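Local coordinates for ApaG protein (Pseudomonas aeruginosa, PDB 3NRF) that is of unknown function but, as a small all-beta protein of the DUF4354 family probably made with a signal peptide, may act outside the cytoplasm, at residues Gly17-Ser20 / His25-Thr28; Gln29-Arg34 / Ser97-Ser102; Leu35-Ala38 / Glu42-Leu45. One frame throughout, in Å; residues are numbered along the deposited sequence.

Contact 1: residues Gly17-Ser20 / His25-Thr28; sequences GSVS and HFRT
Gly17-Ser20 and His25-Thr28 run antiparallel, their segment axes 4.3 Å apart at the closest and 160° between their directions, as the two arms of a beta hairpin. Gly17 with Thr28 and Val19 with Phe26 form the hydrogen-bonded pairs; Ser18 with Arg27 and Ser20 with His25 are the non-hydrogen-bonded ones. Four backbone bonds tie the arms together, the shortest being Thr28 N to Gly17 O at 2.8 Å, and CA-H...O contacts such as Ser18 CA to Phe26 O (3.3 Å) lie between them. On one face the Phe26 side chain stands between its own backbone N and carbonyl carbon (chi1 63°), which brings the ring up alongside Val19. Val19 CB sits over one face of that ring, 3.9 Å from the centroid but displaced toward the rim, in a CH-pi contact; CB to Phe26 CZ measures 3.6 Å. Val19 CG2 also touches Thr28 CG2, beside the ring. Arg61 adds a cation-pi contact to the same ring. The other face is polar: Ser20 OG meets the edge of the imidazole at His25 ND1, 2.7 Å away, in a hydrogen bond. There too, Arg27 gives NH1 to Glu89 O and NE to Ser97 OG of a neighbouring subunit. Residues Gly17-Ser20 pair on their second edge with a strand of that subunit. The hairpin therefore has an apolar face turned to its own chain, while the backbone edge of Gly17-Ser20 carries the sheet into the neighbouring subunit and the face of Ser18, Ser20, His25 and Arg27 adds side-chain contacts to it.

Contact 2: residues Gln29-Arg34 / Ser97-Ser102; sequences QAFKVR and SLVRLS
Phe31 and Val99 meet across the interior of a beta sandwich-like fold, in which one strongly curved antiparallel sheet brings strands 24-37 and 98-102 face to face although they are not neighbours in the strand order. No hydrogen bond links Gln29-Arg34 to Ser97-Ser102, and even the nearest CA atoms, those of Val33 and Val99, are 8.1 Å apart, so side chains alone bridge the gap. Both main side chains leave their backbones toward the opposite strand and pass alongside one another, each heading for the other's backbone. The Phe31 ring hangs from a CG placed beside the backbone N (chi1 -66°), and this presents one flat face to Val99. A single methyl uses that face: Val99 CG2 is set 3.8 Å from the ring centroid, only 12° off the normal, a CH-pi contact aimed at the middle of the ring. The second methyl goes a different way. Val99 CG1, lying anti to its own nitrogen, is turned to Val33 and comes within 4.3 Å of Val33 CG2, a looser apolar touch. One valine thus fills the space before two alternate residues of the facing strand, and all three side chains are buried. Strand 7-21 helps close the core, with Ala11 against Val99 and Val9 against Val33, while Ala96 adds to the packing round Phe31. At the start of strand 98-102, Ser97 and Leu98 both face Gln53 in a classic beta bulge. At the start of the facing segment, the Gln29 amide folds back on its own strand, where NE2 donates to an in-plane lone pair of Ala30 O over 2.9 Å, with an N-H...O angle of 169°.

Contact 3: residues Leu35-Ala38 / Glu42-Leu45; sequences LVNA and EISL
Asn37 carries its amide anti to the backbone N (chi1 178°), extended toward Ile43, whose own CG1 lies beside its backbone N (chi1 -64°) with CD1 continuing in an extended chain. The two side chains cross at a slant, and the end of the isoleucine comes to rest against the amide. Its CD1 is 3.4 Å from Asn37 OD1 and its CG1 is 3.8 Å from Asn37 ND2; both carbons stand above the amide plane, not in it. This is van der Waals packing of a hydrocarbon on a polar group, with no hydrogen bond between Leu35-Ala38 and Glu42-Leu45. The polar needs of the amide are met by other residues: ND2 donates to Leu74 O and Ser41 O, a grip that fixes the rotation of the group and ties Asn37 to the turn leading into Ile43. Farther along, Leu35 CD1 and Leu45 CD1 meet at 4.1 Å, methyl to methyl, extending the contact toward the apolar interior. The 39-41 loop joins the segments, but they do not pair as a hairpin. Strand 24-37 lies between 7-21 and 79-88, with Leu35 packed on Val9 and Val80, whereas strand 43-44 pairs with 73-74 in a separate small antiparallel sheet that flanks the end of the large one.

All three contacts draw one segment from the long strand 24-37, taken in order from its hairpin end to its far end. Contacts 1 and 3 lie on opposite sides of the chain's centre, 31 Å apart between centres, while contact 2 sits about 4 Å from that centre. Contacts 1 and 2 adjoin in sequence only. Contact 3 is nested within the loop that contact 2 closes, and the two touch: Leu101 CD1 packs on Leu45 CD2 at 4.1 Å. Through neighbouring subunits, contacts 1 and 2 meet again, since Leu98 and Arg100 pack on His25 and Ser20, respectively, of another copy. No active site or ligand is known here.

Contact 1: residues Gly17-Ser20 / His25-Thr28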
ATOM      1  N   GLY B  17       3.157   7.527  -7.448  1.00 16.59           N
ATOM      2  CA  GLY B  17       4.416   7.888  -8.025  1.00 18.64           C
ATOM      3  C   GLY B  17       4.742   9.348  -7.849  1.00 13.32           C
ATOM      4  O   GLY B  17       4.113  10.085  -7.101  1.00 15.00           O
ATOM      5  N   SER B  18       5.793   9.718  -8.553  1.00 13.49           N
ATOM      6  CA  SER B  18       6.219  11.100  -8.548  1.00 11.29           C
ATOM      7  C   SER B  18       6.918  11.454  -9.841  1.00 10.62           C
ATOM      8  O   SER B  18       7.477  10.589 -10.537  1.00 12.15           O
ATOM      9  CB  SER B  18       7.121  11.432  -7.339  1.00 12.86           C
ATOM     10  OG  SER B  18       8.360  10.746  -7.392  1.00 13.63           O
ATOM     11  N   VAL B  19       6.942  12.762 -10.154  1.00 12.47           N
ATOM     12  CA  VAL B  19       7.648  13.289 -11.290  1.00 14.31           C
ATOM     13  C   VAL B  19       8.354  14.571 -10.852  1.00  9.89           C
ATOM     14  O   VAL B  19       7.754  15.394 -10.192  1.00 12.89           O
ATOM     15  CB  VAL B  19       6.668  13.685 -12.479  1.00 13.16           C
ATOM     16  CG1 VAL B  19       7.411  14.281 -13.696  1.00 15.63           C
ATOM     17  CG2 VAL B  19       5.771  12.448 -12.880  1.00 14.36           C
ATOM     18  N   SER B  20       9.594  14.701 -11.241  1.00 10.51           N
ATOM     19  CA  SER B  20      10.427  15.884 -10.925  1.00 11.65           C
ATOM     20  C   SER B  20      11.234  16.321 -12.125  1.00 11.51           C
ATOM     21  O   SER B  20      11.920  15.524 -12.751  1.00 13.27           O
ATOM     22  CB  SER B  20      11.381  15.548  -9.805  1.00 15.39           C
ATOM     23  OG  SER B  20      12.167  16.663  -9.461  1.00 15.25           O
ATOM     24  N   HIS B  25       8.041  19.714  -9.038  1.00 16.51           N
ATOM     25  CA  HIS B  25       7.905  18.402  -8.433  1.00 13.66           C
ATOM     26  C   HIS B  25       6.423  18.120  -8.241  1.00 17.54           C
ATOM     27  O   HIS B  25       5.667  19.002  -7.803  1.00 18.73           O
ATOM     28  CB  HIS B  25       8.569  18.383  -7.049  1.00 18.25           C
ATOM     29  CG  HIS B  25       9.933  18.976  -7.033  1.00 19.65           C
ATOM     30  ND1 HIS B  25      10.971  18.466  -7.779  1.00 19.29           N
ATOM     31  CD2 HIS B  25      10.438  20.051  -6.383  1.00 23.79           C
ATOM     32  CE1 HIS B  25      12.046  19.227  -7.631  1.00 18.32           C
ATOM     33  NE2 HIS B  25      11.761  20.170  -6.744  1.00 23.09           N
ATOM     34  N   PHE B  26       5.987  16.887  -8.519  1.00 14.10           N
ATOM     35  CA  PHE B  26       4.624  16.523  -8.177  1.00 13.90           C
ATOM     36  C   PHE B  26       4.483  15.030  -7.898  1.00 12.17           C
ATOM     37  O   PHE B  26       5.289  14.236  -8.326  1.00 12.41           O
ATOM     38  CB  PHE B  26       3.596  17.058  -9.178  1.00 14.95           C
ATOM     39  CG  PHE B  26       3.705  16.544 -10.561  1.00 14.23           C
ATOM     40  CD1 PHE B  26       3.044  15.398 -10.957  1.00 18.07           C
ATOM     41  CD2 PHE B  26       4.355  17.303 -11.556  1.00 16.94           C
ATOM     42  CE1 PHE B  26       3.108  14.961 -12.283  1.00 17.16           C
ATOM     43  CE2 PHE B  26       4.399  16.871 -12.870  1.00 19.03           C
ATOM     44  CZ  PHE B  26       3.788  15.683 -13.238  1.00 19.15           C
ATOM     45  N   ARG B  27       3.491  14.722  -7.082  1.00 13.29           N
ATOM     46  CA  ARG B  27       3.127  13.351  -6.730  1.00 11.91           C
ATOM     47  C   ARG B  27       1.979  12.931  -7.620  1.00 15.80           C
ATOM     48  O   ARG B  27       1.159  13.799  -8.033  1.00 12.87           O
ATOM     49  CB  ARG B  27       2.715  13.251  -5.272  1.00 14.06           C
ATOM     50  CG  ARG B  27       3.851  13.222  -4.299  1.00 16.10           C
ATOM     51  CD  ARG B  27       4.629  14.543  -4.184  1.00 15.80           C
ATOM     52  NE  ARG B  27       5.612  14.456  -3.103  1.00 17.67           N
ATOM     53  CZ  ARG B  27       6.405  15.458  -2.722  1.00 15.98           C
ATOM     54  NH1 ARG B  27       6.304  16.629  -3.349  1.00 17.21           N
ATOM     55  NH2 ARG B  27       7.264  15.267  -1.743  1.00 18.26           N
ATOM     56  N   THR B  28       1.937  11.648  -7.979  1.00 12.86           N
ATOM     57  CA  THR B  28       0.903  11.132  -8.867  1.00 15.06           C
ATOM     58  C   THR B  28       0.134   9.991  -8.231  1.00 15.76           C
ATOM     59  O   THR B  28       0.691   9.228  -7.441  1.00 14.36           O
ATOM     60  CB  THR B  28       1.466  10.632 -10.200  1.00 16.30           C
ATOM     61  OG1 THR B  28       2.413   9.580  -9.943  1.00 16.85           O
ATOM     62  CG2 THR B  28       2.149  11.785 -10.966  1.00 16.37           C
TER

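Contact 2: residues Gln29-Arg34 / Ser97-Ser102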
ATOM      1  N   GLN B  29      -1.164   9.934  -8.522  1.00 13.20           N
ATOM      2  CA  GLN B  29      -2.025   8.828  -8.083  1.00 14.58           C
ATOM      3  C   GLN B  29      -2.785   8.322  -9.308  1.00 13.58           C
ATOM      4  O   GLN B  29      -3.556   9.058  -9.922  1.00 14.27           O
ATOM      5  CB  GLN B  29      -3.032   9.267  -7.012  1.00 14.42           C
ATOM      6  CG  GLN B  29      -4.014   8.157  -6.623  1.00 14.93           C
ATOM      7  CD  GLN B  29      -3.341   6.984  -5.947  1.00 15.77           C
ATOM      8  OE1 GLN B  29      -2.758   7.120  -4.869  1.00 19.03           O
ATOM      9  NE2 GLN B  29      -3.429   5.812  -6.599  1.00 15.63           N
ATOM     10  N   ALA B  30      -2.598   7.043  -9.656  1.00 15.21           N
ATOM     11  CA  ALA B  30      -3.273   6.447 -10.772  1.00 15.57           C
ATOM     12  C   ALA B  30      -4.547   5.780 -10.330  1.00 13.32           C
ATOM     13  O   ALA B  30      -4.650   5.360  -9.190  1.00 15.42           O
ATOM     14  CB  ALA B  30      -2.365   5.395 -11.468  1.00 16.10           C
ATOM     15  N   PHE B  31      -5.500   5.732 -11.255  1.00 14.30           N
ATOM     16  CA  PHE B  31      -6.726   5.018 -11.093  1.00 16.03           C
ATOM     17  C   PHE B  31      -7.057   4.276 -12.377  1.00 18.74           C
ATOM     18  O   PHE B  31      -6.777   4.768 -13.486  1.00 18.62           O
ATOM     19  CB  PHE B  31      -7.918   5.959 -10.867  1.00 17.28           C
ATOM     20  CG  PHE B  31      -7.876   6.735  -9.572  1.00 15.73           C
ATOM     21  CD1 PHE B  31      -7.097   7.889  -9.473  1.00 15.31           C
ATOM     22  CD2 PHE B  31      -8.635   6.366  -8.511  1.00 17.93           C
ATOM     23  CE1 PHE B  31      -7.093   8.628  -8.315  1.00 14.88           C
ATOM     24  CE2 PHE B  31      -8.602   7.111  -7.322  1.00 17.48           C
ATOM     25  CZ  PHE B  31      -7.841   8.225  -7.249  1.00 17.13           C
ATOM     26  N   LYS B  32      -7.705   3.123 -12.237  1.00 16.55           N
ATOM     27  CA  LYS B  32      -8.379   2.522 -13.392  1.00 17.61           C
ATOM     28  C   LYS B  32      -9.828   2.996 -13.292  1.00 16.94           C
ATOM     29  O   LYS B  32     -10.416   2.912 -12.201  1.00 18.50           O
ATOM     30  CB  LYS B  32      -8.313   1.013 -13.314  1.00 19.69           C
ATOM     31  CG  LYS B  32      -8.993   0.295 -14.482  1.00 30.57           C
ATOM     32  CD  LYS B  32      -8.166   0.274 -15.711  1.00 32.53           C
ATOM     33  CE  LYS B  32      -6.983  -0.728 -15.576  1.00 37.88           C
ATOM     34  NZ  LYS B  32      -6.064  -0.552 -16.740  1.00 33.80           N
ATOM     35  N   VAL B  33     -10.370   3.532 -14.388  1.00 15.56           N
ATOM     36  CA  VAL B  33     -11.675   4.132 -14.442  1.00 17.05           C
ATOM     37  C   VAL B  33     -12.524   3.464 -15.530  1.00 19.43           C
ATOM     38  O   VAL B  33     -12.033   3.237 -16.644  1.00 20.45           O
ATOM     39  CB  VAL B  33     -11.561   5.658 -14.774  1.00 17.29           C
ATOM     40  CG1 VAL B  33     -12.925   6.308 -14.838  1.00 19.23           C
ATOM     41  CG2 VAL B  33     -10.662   6.368 -13.754  1.00 16.40           C
ATOM     42  N   ARG B  34     -13.797   3.238 -15.237  1.00 19.19           N
ATOM     43  CA  ARG B  34     -14.758   2.733 -16.227  1.00 16.95           C
ATOM     44  C   ARG B  34     -15.926   3.704 -16.268  1.00 18.30           C
ATOM     45  O   ARG B  34     -16.493   4.032 -15.229  1.00 21.44           O
ATOM     46  CB  ARG B  34     -15.287   1.341 -15.882  1.00 22.51           C
ATOM     47  CG  ARG B  34     -16.269   0.827 -16.957  1.00 20.20           C
ATOM     48  CD  ARG B  34     -16.743  -0.589 -16.710  1.00 27.44           C
ATOM     49  NE  ARG B  34     -15.623  -1.522 -16.609  1.00 27.55           N
ATOM     50  CZ  ARG B  34     -15.773  -2.834 -16.378  1.00 29.99           C
ATOM     51  NH1 ARG B  34     -16.983  -3.328 -16.182  1.00 34.80           N
ATOM     52  NH2 ARG B  34     -14.714  -3.630 -16.298  1.00 28.73           N
ATOM     53  N   SER B  97     -10.170  10.315  -3.136  1.00 16.80           N
ATOM     54  CA  SER B  97     -10.983   9.160  -2.795  1.00 19.73           C
ATOM     55  C   SER B  97     -12.249   9.086  -3.639  1.00 16.40           C
ATOM     56  O   SER B  97     -13.156   8.319  -3.375  1.00 16.89           O
ATOM     57  CB  SER B  97     -11.333   9.204  -1.318  1.00 18.91           C
ATOM     58  OG  SER B  97     -12.078  10.363  -0.951  1.00 16.44           O
ATOM     59  N   LEU B  98     -12.300   9.904  -4.673  1.00 14.57           N
ATOM     60  CA  LEU B  98     -13.452   9.979  -5.575  1.00 15.32           C
ATOM     61  C   LEU B  98     -12.978  10.425  -6.935  1.00 16.02           C
ATOM     62  O   LEU B  98     -12.151  11.341  -7.013  1.00 16.52           O
ATOM     63  CB  LEU B  98     -14.484  10.966  -5.036  1.00 16.73           C
ATOM     64  CG  LEU B  98     -15.781  11.075  -5.810  1.00 18.53           C
ATOM     65  CD1 LEU B  98     -16.542   9.738  -5.825  1.00 18.82           C
ATOM     66  CD2 LEU B  98     -16.611  12.188  -5.177  1.00 21.31           C
ATOM     67  N   VAL B  99     -13.435   9.754  -7.982  1.00 15.29           N
ATOM     68  CA  VAL B  99     -13.270  10.177  -9.366  1.00 13.22           C
ATOM     69  C   VAL B  99     -14.688  10.466  -9.873  1.00 15.44           C
ATOM     70  O   VAL B  99     -15.634   9.658  -9.764  1.00 14.63           O
ATOM     71  CB  VAL B  99     -12.534   9.167 -10.254  1.00 13.60           C
ATOM     72  CG1 VAL B  99     -12.392   9.706 -11.641  1.00 16.22           C
ATOM     73  CG2 VAL B  99     -11.152   8.904  -9.642  1.00 18.49           C
ATOM     74  N   ARG B 100     -14.846  11.644 -10.437  1.00 14.51           N
ATOM     75  CA  ARG B 100     -16.134  12.052 -10.958  0.67 18.05           C
ATOM     76  C   ARG B 100     -15.976  12.879 -12.229  1.00 16.93           C
ATOM     77  O   ARG B 100     -14.854  13.239 -12.646  1.00 19.36           O
ATOM     78  CB  ARG B 100     -16.973  12.785  -9.873  0.67 25.42           C
ATOM     79  CG  ARG B 100     -16.322  13.947  -9.121  0.67 27.95           C
ATOM     80  CD  ARG B 100     -17.317  14.564  -8.088  0.67 27.12           C
ATOM     81  NE  ARG B 100     -18.459  15.184  -8.745  0.67 31.21           N
ATOM     82  CZ  ARG B 100     -19.594  15.590  -8.159  0.67 29.06           C
ATOM     83  NH1 ARG B 100     -19.811  15.427  -6.848  0.67 25.70           N
ATOM     84  NH2 ARG B 100     -20.534  16.146  -8.915  0.67 25.92           N
ATOM     85  N   LEU B 101     -17.104  13.148 -12.856  1.00 18.19           N
ATOM     86  CA  LEU B 101     -17.118  13.979 -14.048  1.00 17.55           C
ATOM     87  C   LEU B 101     -17.412  15.435 -13.619  1.00 21.36           C
ATOM     88  O   LEU B 101     -18.082  15.681 -12.607  1.00 22.25           O
ATOM     89  CB  LEU B 101     -18.148  13.491 -15.022  1.00 21.76           C
ATOM     90  CG  LEU B 101     -17.798  12.247 -15.836  1.00 21.12           C
ATOM     91  CD1 LEU B 101     -19.063  11.791 -16.544  1.00 25.22           C
ATOM     92  CD2 LEU B 101     -16.685  12.505 -16.872  1.00 24.49           C
ATOM     93  N   SER B 102     -16.850  16.379 -14.383  1.00 18.57           N
ATOM     94  CA  SER B 102     -17.021  17.809 -14.147  1.00 17.68           C
ATOM     95  C   SER B 102     -17.046  18.483 -15.510  1.00 15.06           C
ATOM     96  O   SER B 102     -16.508  17.956 -16.497  1.00 16.46           O
ATOM     97  CB  SER B 102     -15.840  18.385 -13.378  1.00 23.32           C
ATOM     98  OG  SER B 102     -15.996  19.807 -13.231  1.00 20.10           O
TER

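Contact 3: residues Leu35-Ala38 / Glu42-Leu45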
ATOM      1  N   LEU B  35     -16.287   4.174 -17.453  1.00 20.63           N
ATOM      2  CA  LEU B  35     -17.437   5.038 -17.609  1.00 18.02           C
ATOM      3  C   LEU B  35     -18.526   4.174 -18.210  1.00 23.16           C
ATOM      4  O   LEU B  35     -18.260   3.501 -19.209  1.00 22.01           O
ATOM      5  CB  LEU B  35     -17.136   6.191 -18.556  1.00 18.33           C
ATOM      6  CG  LEU B  35     -15.908   7.007 -18.179  1.00 21.33           C
ATOM      7  CD1 LEU B  35     -15.712   8.054 -19.259  1.00 20.23           C
ATOM      8  CD2 LEU B  35     -16.062   7.648 -16.771  1.00 18.54           C
ATOM      9  N   VAL B  36     -19.717   4.195 -17.591  1.00 19.76           N
ATOM     10  CA  VAL B  36     -20.863   3.403 -18.015  1.00 19.21           C
ATOM     11  C   VAL B  36     -22.079   4.307 -18.254  1.00 25.64           C
ATOM     12  O   VAL B  36     -22.567   4.947 -17.320  1.00 23.77           O
ATOM     13  CB  VAL B  36     -21.261   2.322 -16.953  1.00 20.94           C
ATOM     14  CG1 VAL B  36     -22.469   1.489 -17.441  1.00 25.65           C
ATOM     15  CG2 VAL B  36     -20.069   1.409 -16.627  1.00 21.96           C
ATOM     16  N   ASN B  37     -22.569   4.366 -19.502  1.00 27.28           N
ATOM     17  CA  ASN B  37     -23.750   5.177 -19.827  1.00 28.10           C
ATOM     18  C   ASN B  37     -24.969   4.367 -19.493  1.00 31.62           C
ATOM     19  O   ASN B  37     -25.365   3.486 -20.268  1.00 27.76           O
ATOM     20  CB  ASN B  37     -23.772   5.652 -21.299  1.00 31.44           C
ATOM     21  CG  ASN B  37     -25.039   6.478 -21.661  1.00 33.21           C
ATOM     22  OD1 ASN B  37     -25.933   6.660 -20.849  1.00 37.13           O
ATOM     23  ND2 ASN B  37     -25.103   6.959 -22.897  1.00 32.83           N
ATOM     24  N   ALA B  38     -25.568   4.662 -18.335  1.00 32.87           N
ATOM     25  CA  ALA B  38     -26.758   3.947 -17.855  1.00 44.03           C
ATOM     26  C   ALA B  38     -28.059   4.384 -18.541  1.00 43.34           C
ATOM     27  O   ALA B  38     -29.052   3.653 -18.520  1.00 47.68           O
ATOM     28  CB  ALA B  38     -26.885   4.131 -16.338  1.00 38.42           C
ATOM     29  N   GLU B  42     -27.766   8.598 -26.074  1.00 38.78           N
ATOM     30  CA  GLU B  42     -26.342   8.908 -26.200  1.00 35.88           C
ATOM     31  C   GLU B  42     -26.053  10.202 -25.431  1.00 38.22           C
ATOM     32  O   GLU B  42     -26.874  11.120 -25.430  1.00 34.51           O
ATOM     33  CB  GLU B  42     -25.993   9.038 -27.676  1.00 34.16           C
ATOM     34  CG  GLU B  42     -24.555   9.241 -27.969  1.00 33.94           C
ATOM     35  CD  GLU B  42     -24.252   9.138 -29.444  1.00 29.42           C
ATOM     36  OE1 GLU B  42     -25.195   9.004 -30.286  1.00 37.13           O
ATOM     37  OE2 GLU B  42     -23.056   9.156 -29.782  1.00 34.30           O
ATOM     38  N   ILE B  43     -24.908  10.250 -24.755  1.00 37.99           N
ATOM     39  CA  ILE B  43     -24.518  11.391 -23.921  1.00 32.02           C
ATOM     40  C   ILE B  43     -23.182  11.958 -24.383  1.00 34.90           C
ATOM     41  O   ILE B  43     -22.224  11.209 -24.568  1.00 28.22           O
ATOM     42  CB  ILE B  43     -24.451  10.947 -22.402  1.00 33.60           C
ATOM     43  CG1 ILE B  43     -25.844  10.530 -21.902  1.00 37.95           C
ATOM     44  CG2 ILE B  43     -23.908  12.057 -21.493  1.00 34.58           C
ATOM     45  CD1 ILE B  43     -25.890  10.001 -20.443  1.00 38.10           C
ATOM     46  N   SER B  44     -23.128  13.270 -24.639  1.00 31.62           N
ATOM     47  CA  SER B  44     -21.875  13.918 -25.013  1.00 34.64           C
ATOM     48  C   SER B  44     -21.008  14.113 -23.783  1.00 30.67           C
ATOM     49  O   SER B  44     -21.502  14.503 -22.727  1.00 32.21           O
ATOM     50  CB  SER B  44     -22.098  15.299 -25.649  1.00 26.82           C
ATOM     51  OG  SER B  44     -20.841  15.867 -25.999  1.00 33.13           O
ATOM     52  N   LEU B  45     -19.718  13.839 -23.941  1.00 29.17           N
ATOM     53  CA  LEU B  45     -18.722  14.088 -22.895  1.00 25.86           C
ATOM     54  C   LEU B  45     -17.746  15.165 -23.379  1.00 33.23           C
ATOM     55  O   LEU B  45     -16.700  15.400 -22.770  1.00 31.19           O
ATOM     56  CB  LEU B  45     -17.958  12.800 -22.576  1.00 33.49           C
ATOM     57  CG  LEU B  45     -18.756  11.632 -21.980  1.00 36.91           C
ATOM     58  CD1 LEU B  45     -17.863  10.419 -21.839  1.00 36.54           C
ATOM     59  CD2 LEU B  45     -19.378  12.000 -20.651  1.00 37.08           C
TER